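Local coordinates for protein PCP domain (PDB 7KW3) that probably carries amino acid and peptide intermediates as thioesters on a phosphopantetheine arm during non-ribosomal peptide synthesis, at residues R3-C14 with L23-D31. Residues are numbered along the deposited sequence; the frame is centred on the assembly and turned at random.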
loop_
_atom_site.group_PDB
_atom_site.type_symbol
_atom_site.label_atom_id
_atom_site.label_comp_id
_atom_site.label_asym_id
_atom_site.label_seq_id
_atom_site.Cartn_x
_atom_site.Cartn_y
_atom_site.Cartn_z
ATOM N N ARG A 3 -6.758 -5.004 -11.565
ATOM C CA ARG A 3 -5.777 -6.087 -11.483
ATOM C C ARG A 3 -5.722 -6.682 -10.077
ATOM O O ARG A 3 -5.364 -5.996 -9.113
ATOM C CB ARG A 3 -4.391 -5.590 -11.892
ATOM C CG ARG A 3 -3.263 -6.544 -11.493
ATOM C CD ARG A 3 -1.908 -6.054 -11.963
ATOM N NE ARG A 3 -1.946 -5.747 -13.385
ATOM C CZ ARG A 3 -0.977 -5.116 -14.038
ATOM N NH1 ARG A 3 -1.105 -4.872 -15.343
ATOM N NH2 ARG A 3 0.117 -4.732 -13.385
ATOM N N GLU A 4 -6.046 -7.969 -9.976
ATOM C CA GLU A 4 -6.018 -8.671 -8.705
ATOM C C GLU A 4 -4.594 -8.780 -8.165
ATOM O O GLU A 4 -3.641 -8.954 -8.926
ATOM C CB GLU A 4 -6.603 -10.072 -8.860
ATOM C CG GLU A 4 -8.128 -10.098 -8.962
ATOM C CD GLU A 4 -8.814 -9.350 -7.813
ATOM O OE1 GLU A 4 -9.629 -8.441 -8.087
ATOM O OE2 GLU A 4 -8.535 -9.671 -6.640
ATOM N N PRO A 5 -4.430 -8.703 -6.852
ATOM C CA PRO A 5 -3.109 -8.951 -6.265
ATOM C C PRO A 5 -2.663 -10.380 -6.526
ATOM O O PRO A 5 -3.474 -11.307 -6.624
ATOM C CB PRO A 5 -3.335 -8.703 -4.774
ATOM C CG PRO A 5 -4.771 -9.060 -4.573
ATOM C CD PRO A 5 -5.494 -8.663 -5.837
ATOM N N ALA A 6 -1.353 -10.554 -6.666
ATOM C CA ALA A 6 -0.811 -11.871 -6.961
ATOM C C ALA A 6 0.005 -12.443 -5.815
ATOM O O ALA A 6 0.430 -13.598 -5.897
ATOM C CB ALA A 6 0.041 -11.831 -8.239
ATOM N N THR A 7 0.240 -11.669 -4.761
ATOM C CA THR A 7 0.923 -12.148 -3.569
ATOM C C THR A 7 0.167 -11.644 -2.353
ATOM O O THR A 7 -0.632 -10.706 -2.437
ATOM C CB THR A 7 2.393 -11.676 -3.484
ATOM O OG1 THR A 7 2.445 -10.249 -3.314
ATOM C CG2 THR A 7 3.157 -12.062 -4.728
ATOM N N GLU A 8 0.434 -12.288 -1.218
ATOM C CA GLU A 8 -0.134 -11.860 0.055
ATOM C C GLU A 8 0.188 -10.394 0.358
ATOM O O GLU A 8 -0.688 -9.638 0.797
ATOM C CB GLU A 8 0.381 -12.786 1.157
ATOM C CG GLU A 8 -0.378 -12.706 2.436
ATOM C CD GLU A 8 -1.682 -13.489 2.401
ATOM O OE1 GLU A 8 -1.768 -14.551 1.732
ATOM O OE2 GLU A 8 -2.626 -13.032 3.067
ATOM N N ALA A 9 1.435 -9.960 0.103
ATOM C CA ALA A 9 1.803 -8.563 0.352
ATOM C C ALA A 9 1.025 -7.607 -0.551
ATOM O O ALA A 9 0.510 -6.584 -0.081
ATOM C CB ALA A 9 3.306 -8.358 0.165
ATOM N N GLU A 10 0.923 -7.923 -1.848
ATOM C CA GLU A 10 0.085 -7.123 -2.741
ATOM C C GLU A 10 -1.348 -7.045 -2.238
ATOM O O GLU A 10 -1.938 -5.962 -2.208
ATOM C CB GLU A 10 0.124 -7.688 -4.161
ATOM C CG GLU A 10 1.460 -7.500 -4.839
ATOM C CD GLU A 10 1.495 -8.006 -6.268
ATOM O OE1 GLU A 10 2.608 -8.015 -6.820
ATOM O OE2 GLU A 10 0.438 -8.375 -6.845
ATOM N N ALA A 11 -1.919 -8.180 -1.815
ATOM C CA ALA A 11 -3.315 -8.194 -1.387
ATOM C C ALA A 11 -3.517 -7.362 -0.134
ATOM O O ALA A 11 -4.508 -6.632 -0.021
ATOM C CB ALA A 11 -3.788 -9.625 -1.158
ATOM N N ALA A 12 -2.582 -7.451 0.810
ATOM C CA ALA A 12 -2.696 -6.643 2.013
ATOM C C ALA A 12 -2.610 -5.156 1.680
ATOM O O ALA A 12 -3.409 -4.355 2.184
ATOM C CB ALA A 12 -1.621 -7.050 3.016
ATOM N N LEU A 13 -1.678 -4.774 0.797
ATOM C CA LEU A 13 -1.506 -3.356 0.487
ATOM C C LEU A 13 -2.674 -2.814 -0.337
ATOM O O LEU A 13 -3.091 -1.665 -0.138
ATOM C CB LEU A 13 -0.169 -3.116 -0.227
ATOM C CG LEU A 13 1.084 -3.216 0.655
ATOM C CD1 LEU A 13 2.359 -3.096 -0.152
ATOM C CD2 LEU A 13 1.046 -2.173 1.740
ATOM N N CYS A 14 -3.214 -3.615 -1.265
ATOM C CA CYS A 14 -4.434 -3.213 -1.963
ATOM C C CYS A 14 -5.532 -2.856 -0.972
ATOM O O CYS A 14 -6.175 -1.806 -1.084
ATOM C CB CYS A 14 -4.931 -4.330 -2.889
ATOM S SG CYS A 14 -4.000 -4.577 -4.402
ATOM N N LEU A 23 -11.543 4.319 -0.865
ATOM C CA LEU A 23 -12.054 3.682 -2.066
ATOM C C LEU A 23 -12.609 2.303 -1.726
ATOM O O LEU A 23 -12.320 1.733 -0.669
ATOM C CB LEU A 23 -10.951 3.580 -3.125
ATOM C CG LEU A 23 -10.391 4.937 -3.564
ATOM C CD1 LEU A 23 -9.126 4.797 -4.402
ATOM C CD2 LEU A 23 -11.457 5.734 -4.331
ATOM N N ASP A 24 -13.445 1.781 -2.634
ATOM C CA ASP A 24 -14.024 0.453 -2.446
ATOM C C ASP A 24 -12.973 -0.634 -2.619
ATOM O O ASP A 24 -12.830 -1.529 -1.778
ATOM C CB ASP A 24 -15.169 0.236 -3.434
ATOM C CG ASP A 24 -16.306 1.210 -3.222
ATOM O OD1 ASP A 24 -16.283 1.920 -2.190
ATOM O OD2 ASP A 24 -17.212 1.273 -4.085
ATOM N N LYS A 25 -12.244 -0.577 -3.723
ATOM C CA LYS A 25 -11.245 -1.575 -4.041
ATOM C C LYS A 25 -10.224 -0.905 -4.936
ATOM O O LYS A 25 -10.531 0.064 -5.637
ATOM C CB LYS A 25 -11.880 -2.797 -4.719
ATOM C CG LYS A 25 -10.983 -4.008 -4.890
ATOM C CD LYS A 25 -11.795 -5.183 -5.439
ATOM C CE LYS A 25 -10.909 -6.331 -5.880
ATOM N NZ LYS A 25 -11.727 -7.551 -6.119
ATOM N N VAL A 26 -9.011 -1.431 -4.901
ATOM C CA VAL A 26 -7.861 -0.830 -5.558
ATOM C C VAL A 26 -7.055 -1.957 -6.202
ATOM O O VAL A 26 -6.922 -3.045 -5.628
ATOM C CB VAL A 26 -7.047 -0.017 -4.526
ATOM C CG1 VAL A 26 -5.587 0.014 -4.859
ATOM C CG2 VAL A 26 -7.615 1.381 -4.398
ATOM N N GLY A 27 -6.549 -1.712 -7.420
ATOM C CA GLY A 27 -5.813 -2.737 -8.131
ATOM C C GLY A 27 -4.360 -2.843 -7.699
ATOM O O GLY A 27 -3.772 -1.938 -7.104
ATOM N N ALA A 28 -3.757 -3.985 -8.017
ATOM C CA ALA A 28 -2.352 -4.165 -7.676
ATOM C C ALA A 28 -1.424 -3.230 -8.446
ATOM O O ALA A 28 -0.253 -3.115 -8.082
ATOM C CB ALA A 28 -1.940 -5.615 -7.912
ATOM N N ASP A 29 -1.906 -2.571 -9.495
ATOM C CA ASP A 29 -1.120 -1.602 -10.240
ATOM C C ASP A 29 -1.438 -0.159 -9.848
ATOM O O ASP A 29 -0.984 0.770 -10.522
ATOM C CB ASP A 29 -1.342 -1.805 -11.740
ATOM C CG ASP A 29 -2.819 -1.731 -12.128
ATOM O OD1 ASP A 29 -3.695 -1.566 -11.242
ATOM O OD2 ASP A 29 -3.101 -1.842 -13.336
ATOM N N ALA A 30 -2.192 0.054 -8.776
ATOM C CA ALA A 30 -2.595 1.398 -8.392
ATOM C C ALA A 30 -1.423 2.207 -7.851
ATOM O O ALA A 30 -0.573 1.693 -7.112
ATOM C CB ALA A 30 -3.698 1.336 -7.345
ATOM N N ASP A 31 -1.396 3.485 -8.228
ATOM C CA ASP A 31 -0.398 4.445 -7.775
ATOM C C ASP A 31 -0.999 5.238 -6.625
ATOM O O ASP A 31 -2.021 5.913 -6.805
ATOM C CB ASP A 31 0.012 5.378 -8.918
ATOM C CG ASP A 31 1.132 6.343 -8.528
ATOM O OD1 ASP A 31 0.963 7.117 -7.560
ATOM O OD2 ASP A 31 2.187 6.326 -9.205
HETATM O O HOH W 1 -6.481 -2.178 -11.431
HETATM O O HOH W 2 -8.676 -3.086 -2.448
#
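Arg3 O takes the backbone N-H of Ala28 in a nearly straight bond, 2.8 Å from O to N with 171° at the hydrogen, and so ties the extended N-terminal lead-in to the long loop that follows helix 8-21. A water extends the join, accepting from Arg3 N and donating to Asp29 OD1. The Arg3 chain runs out past Ala28, CG lying 3.9 Å from Ala28 CB, then bends at chi3 (-52°) to bring its guanidinium over Asp29. There Asp29 OD2 stands 3.9 Å above the centre of the guanidinium plane, so any attraction is probably one of charge alone, no N-H pointing at the oxygen. At the exposed border Lys25, fully extended, crosses Glu4 at about a right angle and forms a salt bridge, NZ meeting the syn side of Glu4 OE1 at 3.0 Å. This is the small helical fold of the peptidyl carrier proteins, in which a long loop links the first two main helices; here its type I turn, Gly27 to Ala30, lies against the start of the chain and also bonds through its backbone to Ala68 and Val67. Deeper in, Cys14 SG approaches the turn 3.7 Å from Ala28 N. Ala28 CB also packs 3.8 Å from Glu10 OE2, the oxygen that Ala6 N meets from above the carboxylate plane at 2.8 Å. Replacing Glu10 by an alanine would probably leave Ala6 N without this acceptor and open a gap beside Ala28. At the N-cap of helix 8-21, Thr7 OG1 accepts from Glu10 N.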